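Local atomic coordinates of TAF6 (Antonospora locustae, PDB entry 4ATG), a protein that probably serves the general transcription factor TFIID as its TAF6 subunit, through a C-terminal HEAT repeat domain involved in forming the Taf6-Taf9 complex. Residues L5-I16 and E35-F45; I20-I29 and E59-L69. All coordinates share one frame; numbering follows the deposited sequence.

Contact 1 (L5-I16 and E35-F45); sequences LPKELQLYFDKI and ESGLQQLVPYF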
loop_
_atom_site.group_PDB
_atom_site.type_symbol
_atom_site.label_atom_id
_atom_site.label_comp_id
_atom_site.label_asym_id
_atom_site.label_seq_id
_atom_site.Cartn_x
_atom_site.Cartn_y
_atom_site.Cartn_z
ATOM N N LEU A 5 -11.734 -12.813 21.086
ATOM C CA LEU A 5 -10.639 -12.284 21.894
ATOM C C LEU A 5 -11.091 -12.152 23.365
ATOM O O LEU A 5 -12.274 -11.903 23.593
ATOM C CB LEU A 5 -10.283 -10.859 21.413
ATOM C CG LEU A 5 -9.577 -10.728 20.065
ATOM C CD1 LEU A 5 -9.724 -9.318 19.549
ATOM C CD2 LEU A 5 -8.114 -11.139 20.160
ATOM N N PRO A 6 -10.147 -12.156 24.347
ATOM C CA PRO A 6 -10.516 -11.787 25.727
ATOM C C PRO A 6 -11.147 -10.391 25.684
ATOM O O PRO A 6 -10.774 -9.586 24.813
ATOM C CB PRO A 6 -9.157 -11.713 26.442
ATOM C CG PRO A 6 -8.247 -12.601 25.633
ATOM C CD PRO A 6 -8.687 -12.368 24.216
ATOM N N LYS A 7 -12.144 -10.145 26.553
ATOM C CA LYS A 7 -12.943 -8.912 26.657
ATOM C C LYS A 7 -12.155 -7.617 26.523
ATOM O O LYS A 7 -12.521 -6.773 25.712
ATOM C CB LYS A 7 -13.770 -8.918 27.966
ATOM C CG LYS A 7 -14.745 -7.756 28.114
ATOM C CD LYS A 7 -14.694 -7.207 29.550
ATOM C CE LYS A 7 -15.725 -6.148 29.854
ATOM N NZ LYS A 7 -15.165 -5.079 30.732
ATOM N N GLU A 8 -11.090 -7.453 27.309
ATOM C CA GLU A 8 -10.265 -6.229 27.297
ATOM C C GLU A 8 -9.573 -5.991 25.965
ATOM O O GLU A 8 -9.366 -4.838 25.568
ATOM C CB GLU A 8 -9.242 -6.219 28.454
ATOM C CG GLU A 8 -8.121 -7.244 28.338
ATOM C CD GLU A 8 -8.440 -8.674 28.737
ATOM O OE1 GLU A 8 -9.542 -8.940 29.281
ATOM O OE2 GLU A 8 -7.542 -9.525 28.561
ATOM N N LEU A 9 -9.176 -7.076 25.289
ATOM C CA LEU A 9 -8.520 -6.939 23.989
ATOM C C LEU A 9 -9.551 -6.584 22.950
ATOM O O LEU A 9 -9.257 -5.747 22.118
ATOM C CB LEU A 9 -7.718 -8.186 23.578
ATOM C CG LEU A 9 -6.564 -8.598 24.503
ATOM C CD1 LEU A 9 -5.835 -9.826 23.954
ATOM C CD2 LEU A 9 -5.597 -7.475 24.715
ATOM N N GLN A 10 -10.782 -7.160 23.025
ATOM C CA GLN A 10 -11.831 -6.767 22.071
ATOM C C GLN A 10 -12.230 -5.292 22.284
ATOM O O GLN A 10 -12.423 -4.550 21.314
ATOM C CB GLN A 10 -13.081 -7.662 22.165
ATOM C CG GLN A 10 -13.867 -7.604 20.851
ATOM C CD GLN A 10 -15.203 -8.302 20.845
ATOM O OE1 GLN A 10 -15.590 -9.003 21.787
ATOM N NE2 GLN A 10 -15.928 -8.132 19.745
ATOM N N LEU A 11 -12.287 -4.850 23.546
ATOM C CA LEU A 11 -12.640 -3.457 23.813
ATOM C C LEU A 11 -11.583 -2.470 23.283
ATOM O O LEU A 11 -11.949 -1.458 22.690
ATOM C CB LEU A 11 -12.953 -3.242 25.287
ATOM C CG LEU A 11 -14.274 -3.899 25.775
ATOM C CD1 LEU A 11 -14.350 -3.883 27.275
ATOM C CD2 LEU A 11 -15.519 -3.189 25.202
ATOM N N TYR A 12 -10.290 -2.800 23.414
ATOM C CA TYR A 12 -9.204 -1.961 22.897
ATOM C C TYR A 12 -9.248 -1.933 21.364
ATOM O O TYR A 12 -9.176 -0.863 20.752
ATOM C CB TYR A 12 -7.832 -2.475 23.370
ATOM C CG TYR A 12 -6.690 -1.534 23.042
ATOM C CD1 TYR A 12 -6.461 -0.387 23.806
ATOM C CD2 TYR A 12 -5.863 -1.765 21.945
ATOM C CE1 TYR A 12 -5.383 0.459 23.534
ATOM C CE2 TYR A 12 -4.811 -0.898 21.635
ATOM C CZ TYR A 12 -4.565 0.202 22.446
ATOM O OH TYR A 12 -3.525 1.049 22.148
ATOM N N PHE A 13 -9.404 -3.118 20.768
ATOM C CA PHE A 13 -9.511 -3.315 19.320
ATOM C C PHE A 13 -10.660 -2.443 18.801
ATOM O O PHE A 13 -10.450 -1.647 17.880
ATOM C CB PHE A 13 -9.772 -4.795 19.025
ATOM C CG PHE A 13 -10.038 -5.074 17.561
ATOM C CD1 PHE A 13 -8.996 -5.093 16.638
ATOM C CD2 PHE A 13 -11.321 -5.356 17.115
ATOM C CE1 PHE A 13 -9.245 -5.337 15.290
ATOM C CE2 PHE A 13 -11.563 -5.630 15.768
ATOM C CZ PHE A 13 -10.526 -5.626 14.869
ATOM N N ASP A 14 -11.864 -2.587 19.385
ATOM C CA ASP A 14 -13.026 -1.790 18.975
ATOM C C ASP A 14 -12.764 -0.302 19.157
ATOM O O ASP A 14 -13.169 0.487 18.296
ATOM C CB ASP A 14 -14.299 -2.210 19.716
ATOM C CG ASP A 14 -14.805 -3.610 19.362
ATOM O OD1 ASP A 14 -14.404 -4.150 18.277
ATOM O OD2 ASP A 14 -15.605 -4.151 20.133
ATOM N N LYS A 15 -12.062 0.090 20.247
ATOM C CA LYS A 15 -11.772 1.519 20.524
ATOM C C LYS A 15 -10.890 2.125 19.420
ATOM O O LYS A 15 -11.216 3.178 18.889
ATOM C CB LYS A 15 -11.086 1.701 21.894
ATOM C CG LYS A 15 -10.837 3.165 22.237
ATOM C CD LYS A 15 -12.191 3.858 22.432
ATOM C CE LYS A 15 -12.094 5.330 22.566
ATOM N NZ LYS A 15 -13.469 5.934 22.696
ATOM N N ILE A 16 -9.799 1.449 19.059
ATOM C CA ILE A 16 -8.895 1.928 18.007
ATOM C C ILE A 16 -9.649 2.102 16.695
ATOM O O ILE A 16 -9.490 3.121 16.017
ATOM C CB ILE A 16 -7.673 0.974 17.842
ATOM C CG1 ILE A 16 -6.765 1.000 19.116
ATOM C CG2 ILE A 16 -6.874 1.305 16.546
ATOM C CD1 ILE A 16 -6.113 2.369 19.519
ATOM N N GLU A 35 2.387 0.869 21.170
ATOM C CA GLU A 35 1.865 -0.017 22.221
ATOM C C GLU A 35 2.384 -1.427 22.182
ATOM O O GLU A 35 2.488 -2.015 21.097
ATOM C CB GLU A 35 0.319 -0.011 22.208
ATOM C CG GLU A 35 -0.356 -0.450 23.496
ATOM C CD GLU A 35 -0.134 0.416 24.730
ATOM O OE1 GLU A 35 -0.330 1.647 24.650
ATOM O OE2 GLU A 35 0.189 -0.148 25.794
ATOM N N SER A 36 2.663 -2.000 23.365
ATOM C CA SER A 36 3.094 -3.399 23.456
ATOM C C SER A 36 1.859 -4.261 23.687
ATOM O O SER A 36 0.794 -3.736 24.022
ATOM C CB SER A 36 4.089 -3.585 24.600
ATOM O OG SER A 36 3.447 -3.326 25.838
ATOM N N GLY A 37 2.013 -5.577 23.542
ATOM C CA GLY A 37 0.936 -6.534 23.783
ATOM C C GLY A 37 -0.140 -6.590 22.719
ATOM O O GLY A 37 -1.203 -7.151 22.970
ATOM N N LEU A 38 0.127 -6.063 21.499
ATOM C CA LEU A 38 -0.874 -6.061 20.422
ATOM C C LEU A 38 -0.807 -7.250 19.474
ATOM O O LEU A 38 -1.659 -7.338 18.583
ATOM C CB LEU A 38 -0.738 -4.785 19.552
ATOM C CG LEU A 38 -0.811 -3.425 20.238
ATOM C CD1 LEU A 38 -0.465 -2.296 19.234
ATOM C CD2 LEU A 38 -2.153 -3.216 20.862
ATOM N N GLN A 39 0.207 -8.136 19.598
ATOM C CA GLN A 39 0.360 -9.227 18.629
ATOM C C GLN A 39 -0.947 -9.979 18.286
ATOM O O GLN A 39 -1.224 -10.233 17.105
ATOM C CB GLN A 39 1.492 -10.200 19.016
ATOM C CG GLN A 39 1.872 -11.164 17.851
ATOM C CD GLN A 39 2.551 -10.472 16.681
ATOM O OE1 GLN A 39 3.019 -9.341 16.794
ATOM N NE2 GLN A 39 2.707 -11.165 15.558
ATOM N N GLN A 40 -1.716 -10.371 19.304
ATOM C CA GLN A 40 -2.973 -11.110 19.072
ATOM C C GLN A 40 -3.966 -10.316 18.208
ATOM O O GLN A 40 -4.761 -10.909 17.478
ATOM C CB GLN A 40 -3.646 -11.446 20.398
ATOM C CG GLN A 40 -3.451 -12.857 20.903
ATOM C CD GLN A 40 -4.402 -13.059 22.067
ATOM O OE1 GLN A 40 -4.185 -12.555 23.165
ATOM N NE2 GLN A 40 -5.556 -13.643 21.804
ATOM N N LEU A 41 -3.930 -8.973 18.316
ATOM C CA LEU A 41 -4.824 -8.089 17.565
ATOM C C LEU A 41 -4.393 -7.841 16.147
ATOM O O LEU A 41 -5.218 -7.482 15.309
ATOM C CB LEU A 41 -4.934 -6.720 18.293
ATOM C CG LEU A 41 -5.599 -6.755 19.662
ATOM C CD1 LEU A 41 -5.819 -5.339 20.188
ATOM C CD2 LEU A 41 -6.921 -7.388 19.579
ATOM N N VAL A 42 -3.087 -7.933 15.889
ATOM C CA VAL A 42 -2.501 -7.702 14.555
ATOM C C VAL A 42 -3.299 -8.296 13.368
ATOM O O VAL A 42 -3.685 -7.527 12.488
ATOM C CB VAL A 42 -0.973 -8.006 14.516
ATOM C CG1 VAL A 42 -0.451 -7.951 13.074
ATOM C CG2 VAL A 42 -0.218 -6.994 15.377
ATOM N N PRO A 43 -3.580 -9.613 13.290
ATOM C CA PRO A 43 -4.348 -10.124 12.136
ATOM C C PRO A 43 -5.730 -9.479 11.983
ATOM O O PRO A 43 -6.209 -9.294 10.867
ATOM C CB PRO A 43 -4.480 -11.634 12.439
ATOM C CG PRO A 43 -4.211 -11.771 13.882
ATOM C CD PRO A 43 -3.185 -10.723 14.183
ATOM N N TYR A 44 -6.374 -9.149 13.114
ATOM C CA TYR A 44 -7.705 -8.539 13.116
ATOM C C TYR A 44 -7.645 -7.086 12.640
ATOM O O TYR A 44 -8.523 -6.654 11.895
ATOM C CB TYR A 44 -8.359 -8.683 14.491
ATOM C CG TYR A 44 -8.589 -10.138 14.850
ATOM C CD1 TYR A 44 -9.347 -10.968 14.027
ATOM C CD2 TYR A 44 -7.964 -10.712 15.953
ATOM C CE1 TYR A 44 -9.473 -12.327 14.291
ATOM C CE2 TYR A 44 -8.159 -12.055 16.276
ATOM C CZ TYR A 44 -8.941 -12.852 15.459
ATOM O OH TYR A 44 -9.123 -14.179 15.769
ATOM N N PHE A 45 -6.596 -6.346 13.038
ATOM C CA PHE A 45 -6.435 -4.964 12.563
ATOM C C PHE A 45 -6.262 -4.990 11.043
ATOM O O PHE A 45 -6.919 -4.233 10.342
ATOM C CB PHE A 45 -5.209 -4.301 13.210
ATOM C CG PHE A 45 -5.429 -3.768 14.611
ATOM C CD1 PHE A 45 -6.479 -2.890 14.885
ATOM C CD2 PHE A 45 -4.515 -4.029 15.618
ATOM C CE1 PHE A 45 -6.657 -2.354 16.171
ATOM C CE2 PHE A 45 -4.677 -3.470 16.901
ATOM C CZ PHE A 45 -5.768 -2.674 17.178
HETATM O O HOH W 1 -3.050 2.350 25.158
#

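Contact 2 (I20-I29 and E59-L69); sequences IKSDMKDIAI and EAEVLKTCIAL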
loop_
_atom_site.group_PDB
_atom_site.type_symbol
_atom_site.label_atom_id
_atom_site.label_comp_id
_atom_site.label_asym_id
_atom_site.label_seq_id
_atom_site.Cartn_x
_atom_site.Cartn_y
_atom_site.Cartn_z
ATOM N N ILE A 20 -10.544 5.736 13.932
ATOM C CA ILE A 20 -10.114 5.976 12.540
ATOM C C ILE A 20 -10.868 7.142 11.915
ATOM O O ILE A 20 -10.242 8.057 11.369
ATOM C CB ILE A 20 -10.202 4.673 11.684
ATOM C CG1 ILE A 20 -9.261 3.588 12.226
ATOM C CG2 ILE A 20 -9.965 4.962 10.153
ATOM C CD1 ILE A 20 -9.429 2.172 11.560
ATOM N N LYS A 21 -12.209 7.142 12.045
ATOM C CA LYS A 21 -13.051 8.204 11.491
ATOM C C LYS A 21 -13.423 9.172 12.602
ATOM O O LYS A 21 -14.585 9.257 12.991
ATOM C CB LYS A 21 -14.314 7.621 10.824
ATOM C CG LYS A 21 -14.042 6.777 9.589
ATOM C CD LYS A 21 -15.344 6.444 8.884
ATOM C CE LYS A 21 -15.208 5.252 7.976
ATOM N NZ LYS A 21 -16.459 5.016 7.194
ATOM N N SER A 22 -12.434 9.889 13.143
ATOM C CA SER A 22 -12.675 10.827 14.243
ATOM C C SER A 22 -11.494 11.779 14.325
ATOM O O SER A 22 -10.472 11.541 13.689
ATOM C CB SER A 22 -12.792 10.066 15.568
ATOM O OG SER A 22 -11.511 9.626 16.001
ATOM N N ASP A 23 -11.592 12.780 15.202
ATOM C CA ASP A 23 -10.511 13.740 15.476
ATOM C C ASP A 23 -9.346 13.068 16.227
ATOM O O ASP A 23 -8.326 13.710 16.449
ATOM C CB ASP A 23 -11.075 14.889 16.330
ATOM C CG ASP A 23 -11.709 14.348 17.603
ATOM O OD1 ASP A 23 -12.779 13.700 17.503
ATOM O OD2 ASP A 23 -11.057 14.422 18.666
ATOM N N MET A 24 -9.506 11.795 16.643
ATOM C CA MET A 24 -8.482 11.035 17.377
ATOM C C MET A 24 -7.675 10.068 16.485
ATOM O O MET A 24 -6.918 9.249 17.011
ATOM C CB MET A 24 -9.141 10.245 18.528
ATOM C CG MET A 24 -9.890 11.137 19.509
ATOM S SD MET A 24 -10.608 10.196 20.877
ATOM C CE MET A 24 -11.955 9.373 20.059
ATOM N N LYS A 25 -7.834 10.151 15.149
ATOM C CA LYS A 25 -7.130 9.252 14.221
ATOM C C LYS A 25 -5.622 9.271 14.405
ATOM O O LYS A 25 -4.991 8.240 14.233
ATOM C CB LYS A 25 -7.529 9.531 12.752
ATOM C CG LYS A 25 -7.225 10.946 12.287
ATOM C CD LYS A 25 -7.419 11.127 10.795
ATOM C CE LYS A 25 -7.299 12.582 10.389
ATOM N NZ LYS A 25 -5.982 13.161 10.762
ATOM N N ASP A 26 -5.032 10.437 14.744
ATOM C CA ASP A 26 -3.582 10.526 14.939
ATOM C C ASP A 26 -3.106 9.772 16.210
ATOM O O ASP A 26 -2.000 9.219 16.234
ATOM C CB ASP A 26 -3.136 11.983 14.919
ATOM C CG ASP A 26 -3.206 12.617 13.533
ATOM O OD1 ASP A 26 -2.927 11.912 12.534
ATOM O OD2 ASP A 26 -3.528 13.805 13.446
ATOM N N ILE A 27 -3.948 9.750 17.254
ATOM C CA ILE A 27 -3.676 8.990 18.489
ATOM C C ILE A 27 -3.692 7.503 18.154
ATOM O O ILE A 27 -2.776 6.778 18.565
ATOM C CB ILE A 27 -4.706 9.344 19.612
ATOM C CG1 ILE A 27 -4.639 10.844 19.945
ATOM C CG2 ILE A 27 -4.425 8.503 20.873
ATOM C CD1 ILE A 27 -5.834 11.378 20.774
ATOM N N ALA A 28 -4.700 7.042 17.379
ATOM C CA ALA A 28 -4.773 5.626 16.964
ATOM C C ALA A 28 -3.519 5.206 16.174
ATOM O O ALA A 28 -2.971 4.127 16.405
ATOM C CB ALA A 28 -6.026 5.394 16.112
ATOM N N ILE A 29 -3.048 6.067 15.259
ATOM C CA ILE A 29 -1.831 5.794 14.459
ATOM C C ILE A 29 -0.645 5.667 15.415
ATOM O O ILE A 29 0.142 4.720 15.299
ATOM C CB ILE A 29 -1.628 6.908 13.385
ATOM C CG1 ILE A 29 -2.737 6.829 12.302
ATOM C CG2 ILE A 29 -0.235 6.831 12.741
ATOM C CD1 ILE A 29 -2.847 8.105 11.410
ATOM N N GLU A 59 -13.088 8.192 0.098
ATOM C CA GLU A 59 -12.758 8.910 1.330
ATOM C C GLU A 59 -11.238 8.934 1.457
ATOM O O GLU A 59 -10.673 8.064 2.105
ATOM C CB GLU A 59 -13.420 8.266 2.560
ATOM C CG GLU A 59 -14.935 8.411 2.539
ATOM C CD GLU A 59 -15.641 7.761 3.707
ATOM O OE1 GLU A 59 -15.748 8.405 4.776
ATOM O OE2 GLU A 59 -16.093 6.604 3.550
ATOM N N ALA A 60 -10.595 9.897 0.771
ATOM C CA ALA A 60 -9.132 10.050 0.714
ATOM C C ALA A 60 -8.498 10.101 2.093
ATOM O O ALA A 60 -7.493 9.430 2.317
ATOM C CB ALA A 60 -8.756 11.296 -0.088
ATOM N N GLU A 61 -9.107 10.858 3.032
ATOM C CA GLU A 61 -8.566 10.966 4.386
ATOM C C GLU A 61 -8.628 9.636 5.146
ATOM O O GLU A 61 -7.675 9.301 5.845
ATOM C CB GLU A 61 -9.178 12.156 5.152
ATOM C CG GLU A 61 -8.824 13.502 4.512
ATOM C CD GLU A 61 -7.337 13.737 4.263
ATOM O OE1 GLU A 61 -6.551 13.645 5.235
ATOM O OE2 GLU A 61 -6.951 13.969 3.090
ATOM N N VAL A 62 -9.693 8.845 4.939
ATOM C CA VAL A 62 -9.786 7.502 5.576
ATOM C C VAL A 62 -8.724 6.594 4.988
ATOM O O VAL A 62 -8.017 5.930 5.743
ATOM C CB VAL A 62 -11.215 6.889 5.496
ATOM C CG1 VAL A 62 -11.259 5.465 6.064
ATOM C CG2 VAL A 62 -12.229 7.777 6.221
ATOM N N LEU A 63 -8.527 6.642 3.658
ATOM C CA LEU A 63 -7.503 5.799 3.008
ATOM C C LEU A 63 -6.117 6.135 3.531
ATOM O O LEU A 63 -5.327 5.230 3.812
ATOM C CB LEU A 63 -7.538 5.959 1.478
ATOM C CG LEU A 63 -8.790 5.425 0.749
ATOM C CD1 LEU A 63 -8.712 5.720 -0.708
ATOM C CD2 LEU A 63 -8.960 3.943 0.926
ATOM N N LYS A 64 -5.829 7.439 3.706
ATOM C CA LYS A 64 -4.532 7.865 4.251
ATOM C C LYS A 64 -4.309 7.358 5.667
ATOM O O LYS A 64 -3.197 6.929 5.988
ATOM C CB LYS A 64 -4.382 9.384 4.209
ATOM C CG LYS A 64 -4.225 9.917 2.798
ATOM C CD LYS A 64 -4.087 11.433 2.843
ATOM C CE LYS A 64 -4.286 12.046 1.477
ATOM N NZ LYS A 64 -4.364 13.523 1.568
ATOM N N THR A 65 -5.358 7.378 6.510
ATOM C CA THR A 65 -5.293 6.832 7.882
ATOM C C THR A 65 -5.016 5.333 7.844
ATOM O O THR A 65 -4.191 4.872 8.616
ATOM C CB THR A 65 -6.592 7.151 8.657
ATOM O OG1 THR A 65 -6.717 8.569 8.707
ATOM C CG2 THR A 65 -6.572 6.638 10.099
ATOM N N CYS A 66 -5.672 4.585 6.936
ATOM C CA CYS A 66 -5.475 3.122 6.803
ATOM C C CYS A 66 -4.046 2.785 6.445
ATOM O O CYS A 66 -3.451 1.904 7.057
ATOM C CB CYS A 66 -6.450 2.548 5.790
ATOM S SG CYS A 66 -8.169 2.565 6.358
ATOM N N ILE A 67 -3.480 3.527 5.489
ATOM C CA ILE A 67 -2.089 3.335 5.052
ATOM C C ILE A 67 -1.147 3.615 6.219
ATOM O O ILE A 67 -0.197 2.864 6.436
ATOM C CB ILE A 67 -1.825 4.249 3.815
ATOM C CG1 ILE A 67 -2.661 3.765 2.601
ATOM C CG2 ILE A 67 -0.312 4.280 3.463
ATOM C CD1 ILE A 67 -2.893 4.919 1.485
ATOM N N ALA A 68 -1.411 4.697 6.975
ATOM C CA ALA A 68 -0.587 5.090 8.136
ATOM C C ALA A 68 -0.676 4.054 9.238
ATOM O O ALA A 68 0.338 3.799 9.873
ATOM C CB ALA A 68 -1.015 6.462 8.654
ATOM N N LEU A 69 -1.871 3.423 9.446
ATOM C CA LEU A 69 -2.015 2.364 10.461
ATOM C C LEU A 69 -1.188 1.146 10.059
ATOM O O LEU A 69 -0.564 0.505 10.916
ATOM C CB LEU A 69 -3.483 1.985 10.655
ATOM C CG LEU A 69 -4.359 3.065 11.353
ATOM C CD1 LEU A 69 -5.830 2.650 11.290
ATOM C CD2 LEU A 69 -3.973 3.203 12.806
HETATM O O HOH W 2 -9.502 8.891 8.911
HETATM O O HOH W 3 -15.756 4.132 4.734
#

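Contact 1 (L5-I16 and E35-F45)
L41 gathers most of the aliphatic packing between L5-I16 and E35-F45. Its CD2 meets L5 CD1 at 3.4 Å, tighter than usual for two carbons, and also lies 3.9 Å from F13 CB. Its other branch, CD1, sits at the edge of the Y12 ring, near the ring plane. Y12 has CG anti to the backbone N (chi1 -171°). This turns the ring toward L38, whose CD2 is 3.6 Å from Y12 CE2.

The aromatic part is made by F13 and F45. Their ring centroids are 5.2 Å apart with planes at 43°, an oblique pair. F13 CD1 lies 3.6 Å above one face of the F45 ring, offset toward its rim. The backbone CA of F45 in turn sits at the edge of the F13 ring, in its plane. I16 CG2 adds a contact to F45 CE1 at 3.7 Å.

Polar groups play a minor part. The Q40 amide crosses L9, with OE1 3.3 Å from L9 CD1. A water donates to E35 OE1 and is only weakly bonded to Y12 OH.

The contact joins helix 7-20 to the chain leading into helix 42-55, packing consistent with a HEAT repeat domain. Helix 25-34 packs beside both: Y12 and I16 touch C31, while L38 and F45 touch L32. Y44 OH is hydrogen-bonded to G1 N, and F13 touches S2, at the chain start.

Contact 2 (I20-I29 and E59-L69)
The E59 carboxylate is the flat group that faces the other segment. Its OE2 lies 4.0 Å from K21 NZ, a long salt bridge. A water closes the distance, accepting from K21 NZ and donating to E59 OE2. The E61 carboxylate is used within its own helix: K64 NZ meets OE2 on the syn side, 18° out of the plane.

Away from K21 and E59 the packing is aliphatic. I20 CD1 touches L69 CD1 at 3.6 Å, and I20 CG2 meets T65 CG2 at 3.8 Å. The chi1 of I29 (-68°) directs its CG1-CD1 branch at A68, where I29 CD1 lies 3.7 Å from A68 CB. The I29 and L69 side chains cross at about a right angle, CG1 of I29 being 3.9 Å from CD2 of L69. With I29 cut back to an alanine, a gap would probably open beside A68 CB and L69 CD2.

Helices 25-29 and 60-69 run nearly parallel, at 19°, with axes 9.9 Å apart at closest approach, consistent with a HEAT repeat domain. A second water donates to I20 O and is hydrogen-bonded to T65 OG1. Apolar side chains thus hold I20 and helix 25-34 on helix 60-75; the charged pair stays at exposed K21.

Overall arrangement
Contacts 1 and 2 alternate along the chain and stack side by side at the N-terminal end of the all-helical HEAT repeat array. Their centres are about 17 Å apart, and they touch where I16 O meets A28 CB. Both are partly buried. Contact 1 lies farther out, about 22 Å from the chain centre against about 14 Å for contact 2. Helix 7-20 serves both, reaching contact 2 at I20. Helix 25-34 belongs to contact 2 and also borders contact 1. Helix 42-55 starts in contact 1 and backs contact 2, through L52 on I20 and I49 on L69. The outer contact mixes aromatic rings with leucines, the inner one branched aliphatic chains with a charged rim.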